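Local atomic coordinates of probable transcriptional regulator PhnF (Escherichia coli, PDB entry 2FA1), a protein that is probably a GntR/HutC-family transcriptional regulator, encoded in an operon for alkylphosphonate uptake and C-P lyase, present here as its C-terminal effector-binding (UTRA) domain. Residues A[109-114]-A[120-125]. Numbering follows the deposited sequence. Where two conformers were deposited one is given.
Sequences RAQAKE and IPNMSP
The end of the antiparallel UTRA sheet, where strands 98-109 and 125-135 are joined through helix 113-118, is tied off by A110 against M123 and S124. A110 N donates to S124 O at 2.7 Å, and M123 N returns a bond to A110 O, also at 2.7 Å. Both polar backbone atoms of one buried alanine are thus used, and these bonds lie just beyond R109 and P125, an antiparallel non-hydrogen-bonded pair. This exemplifies a hairpin-type connection carrying a helix, between adjacent antiparallel strands, whose two ends are hydrogen-bonded to each other. The returning end is shaped by a type II turn, P121 to S124, in which P121 O accepts from both S124 N and S124 OG on the same face of its plane. M123, at the third position of the turn, has positive phi (76°), and its side chain folds back, bent at chi2 and chi3 (-63° and -67°), to bring CE over one face of the R109 guanidinium, 3.4 Å from R109 NE. The M123 and Q111 side chains lie side by side, M123 SD 3.8 Å from Q111 CD. The N122 side chain crosses that of Q111 at a slant, with N122 OD1 3.5 Å from Q111 CG. Toward strand 125-135, A110 CB meets I120 CD1 at 3.7 Å, and both side chains touch L126. E114, in the first turn of the helix, accepts through OE1 from Q111 N (3.1 Å), while OE2 forms a salt bridge with R108. R109 and P125 also pack against P125 and R109 of the second subunit.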
ATOM      1  N   ARG A 109       6.552  -2.001 -13.188  1.00 22.96           N
ATOM      2  CA  ARG A 109       7.740  -2.781 -13.560  1.00 25.30           C
ATOM      3  C   ARG A 109       8.785  -1.763 -13.917  1.00 25.21           C
ATOM      4  O   ARG A 109       8.522  -0.883 -14.721  1.00 26.09           O
ATOM      5  CB  ARG A 109       7.418  -3.801 -14.695  1.00 26.05           C
ATOM      6  CG  ARG A 109       6.800  -5.119 -14.097  1.00 28.74           C
ATOM      7  CD  ARG A 109       6.533  -6.208 -15.105  1.00 30.58           C
ATOM      8  NE  ARG A 109       5.413  -5.872 -15.969  1.00 36.41           N
ATOM      9  CZ  ARG A 109       4.912  -6.676 -16.922  1.00 38.53           C
ATOM     10  NH1 ARG A 109       5.446  -7.869 -17.137  1.00 40.84           N
ATOM     11  NH2 ARG A 109       3.855  -6.290 -17.652  1.00 32.87           N
ATOM     12  N   ALA A 110       9.972  -1.855 -13.299  1.00 23.57           N
ATOM     13  CA  ALA A 110      11.000  -0.814 -13.432  1.00 23.62           C
ATOM     14  C   ALA A 110      11.560  -0.766 -14.831  1.00 24.61           C
ATOM     15  O   ALA A 110      11.798  -1.798 -15.421  1.00 23.18           O
ATOM     16  CB  ALA A 110      12.163  -1.106 -12.495  1.00 23.80           C
ATOM     17  N   GLN A 111      11.754   0.469 -15.305  1.00 25.85           N
ATOM     18  CA  GLN A 111      12.451   0.721 -16.547  1.00 27.10           C
ATOM     19  C   GLN A 111      13.368   1.956 -16.485  1.00 26.42           C
ATOM     20  O   GLN A 111      13.200   2.896 -15.627  1.00 26.74           O
ATOM     21  CB  GLN A 111      11.462   0.763 -17.729  1.00 27.16           C
ATOM     22  CG  GLN A 111      10.785  -0.608 -18.028  1.00 25.88           C
ATOM     23  CD  GLN A 111       9.885  -0.486 -19.255  1.00 30.02           C
ATOM     24  OE1 GLN A 111       8.809   0.070 -19.162  1.00 28.38           O
ATOM     25  NE2 GLN A 111      10.329  -1.017 -20.388  1.00 30.65           N
ATOM     26  N   ALA A 112      14.365   1.925 -17.375  1.00 27.11           N
ATOM     27  CA  ALA A 112      15.212   3.105 -17.643  1.00 27.13           C
ATOM     28  C   ALA A 112      15.831   3.652 -16.356  1.00 25.98           C
ATOM     29  O   ALA A 112      16.592   2.945 -15.658  1.00 25.46           O
ATOM     30  CB  ALA A 112      14.361   4.215 -18.353  1.00 27.21           C
ATOM     31  N   LYS A 113      15.521   4.893 -16.015  1.00 24.89           N
ATOM     32  CA  LYS A 113      16.278   5.494 -14.913  1.00 26.03           C
ATOM     33  C   LYS A 113      15.910   4.885 -13.561  1.00 25.60           C
ATOM     34  O   LYS A 113      16.765   4.896 -12.681  1.00 24.68           O
ATOM     35  CB  LYS A 113      16.115   7.006 -14.835  1.00 27.50           C
ATOM     36  CG  LYS A 113      14.795   7.558 -14.224  1.00 32.44           C
ATOM     37  CD  LYS A 113      13.420   7.005 -14.754  1.00 39.88           C
ATOM     38  CE  LYS A 113      12.963   7.621 -16.102  1.00 39.88           C
ATOM     39  NZ  LYS A 113      14.013   7.544 -17.169  1.00 42.61           N
ATOM     40  N   GLU A 114      14.719   4.287 -13.435  1.00 24.61           N
ATOM     41  CA  GLU A 114      14.386   3.525 -12.228  1.00 25.04           C
ATOM     42  C   GLU A 114      15.318   2.334 -12.064  1.00 24.83           C
ATOM     43  O   GLU A 114      15.796   2.067 -10.933  1.00 25.36           O
ATOM     44  CB  GLU A 114      12.922   3.050 -12.288  1.00 26.06           C
ATOM     45  CG  GLU A 114      11.906   4.164 -12.300  1.00 29.11           C
ATOM     46  CD  GLU A 114      10.558   3.682 -12.819  1.00 32.73           C
ATOM     47  OE1 GLU A 114      10.436   2.551 -13.423  1.00 30.70           O
ATOM     48  OE2 GLU A 114       9.622   4.478 -12.651  1.00 36.15           O
ATOM     49  N   ILE A 120      18.635  -2.412 -10.661  1.00 15.69           N
ATOM     50  CA  ILE A 120      17.855  -3.673 -10.861  1.00 17.80           C
ATOM     51  C   ILE A 120      17.621  -3.930 -12.313  1.00 19.02           C
ATOM     52  O   ILE A 120      17.733  -3.008 -13.064  1.00 19.60           O
ATOM     53  CB  ILE A 120      16.511  -3.617 -10.141  1.00 17.79           C
ATOM     54  CG1 ILE A 120      15.847  -2.301 -10.469  1.00 14.45           C
ATOM     55  CG2 ILE A 120      16.764  -3.816  -8.586  1.00 19.98           C
ATOM     56  CD1 ILE A 120      14.558  -2.087  -9.895  1.00 19.79           C
ATOM     57  N   PRO A 121      17.276  -5.172 -12.701  1.00 22.01           N
ATOM     58  CA  PRO A 121      17.019  -5.509 -14.077  1.00 23.52           C
ATOM     59  C   PRO A 121      15.755  -4.894 -14.603  1.00 25.55           C
ATOM     60  O   PRO A 121      14.805  -4.518 -13.845  1.00 24.76           O
ATOM     61  CB  PRO A 121      16.877  -7.053 -14.069  1.00 25.28           C
ATOM     62  CG  PRO A 121      16.833  -7.477 -12.780  1.00 25.41           C
ATOM     63  CD  PRO A 121      17.134  -6.337 -11.819  1.00 23.25           C
ATOM     64  N   ASN A 122      15.761  -4.769 -15.926  1.00 24.55           N
ATOM     65  CA  ASN A 122      14.608  -4.359 -16.642  1.00 24.40           C
ATOM     66  C   ASN A 122      13.379  -5.163 -16.174  1.00 24.17           C
ATOM     67  O   ASN A 122      13.434  -6.379 -16.004  1.00 25.50           O
ATOM     68  CB  ASN A 122      14.915  -4.552 -18.139  1.00 25.29           C
ATOM     69  CG  ASN A 122      13.884  -3.911 -18.996  1.00 27.39           C
ATOM     70  OD1 ASN A 122      13.366  -2.842 -18.651  1.00 29.99           O
ATOM     71  ND2 ASN A 122      13.516  -4.579 -20.088  1.00 26.75           N
ATOM     72  N   MET A 123      12.277  -4.450 -15.944  1.00 23.87           N
ATOM     73  CA  MET A 123      10.935  -5.009 -15.612  1.00 22.92           C
ATOM     74  C   MET A 123      10.793  -5.532 -14.150  1.00 22.60           C
ATOM     75  O   MET A 123       9.752  -6.092 -13.739  1.00 23.52           O
ATOM     76  CB  MET A 123      10.500  -6.073 -16.649  1.00 23.18           C
ATOM     77  CG  MET A 123      10.503  -5.443 -18.068  1.00 25.02           C
ATOM     78  SD  MET A 123       9.327  -4.082 -18.278  1.00 29.72           S
ATOM     79  CE  MET A 123       7.841  -5.018 -18.125  1.00 25.22           C
ATOM     80  N   SER A 124      11.811  -5.259 -13.332  1.00 20.33           N
ATOM     81  CA  SER A 124      11.751  -5.717 -11.929  1.00 18.68           C
ATOM     82  C   SER A 124      10.589  -5.009 -11.218  1.00 18.19           C
ATOM     83  O   SER A 124      10.464  -3.772 -11.417  1.00 20.00           O
ATOM     84  CB  SER A 124      13.023  -5.304 -11.181  1.00 20.08           C
ATOM     85  OG  SER A 124      14.071  -6.055 -11.622  1.00 27.68           O
ATOM     86  N   PRO A 125       9.630  -5.746 -10.585  0.50 17.78           N
ATOM     87  CA  PRO A 125       8.526  -5.037  -9.872  0.50 17.19           C
ATOM     88  C   PRO A 125       8.916  -4.111  -8.693  0.50 16.03           C
ATOM     89  O   PRO A 125       9.653  -4.534  -7.747  0.50 13.54           O
ATOM     90  CB  PRO A 125       7.628  -6.190  -9.376  0.50 17.11           C
ATOM     91  CG  PRO A 125       7.840  -7.220 -10.360  0.50 19.19           C
ATOM     92  CD  PRO A 125       9.346  -7.193 -10.598  0.50 18.17           C
TER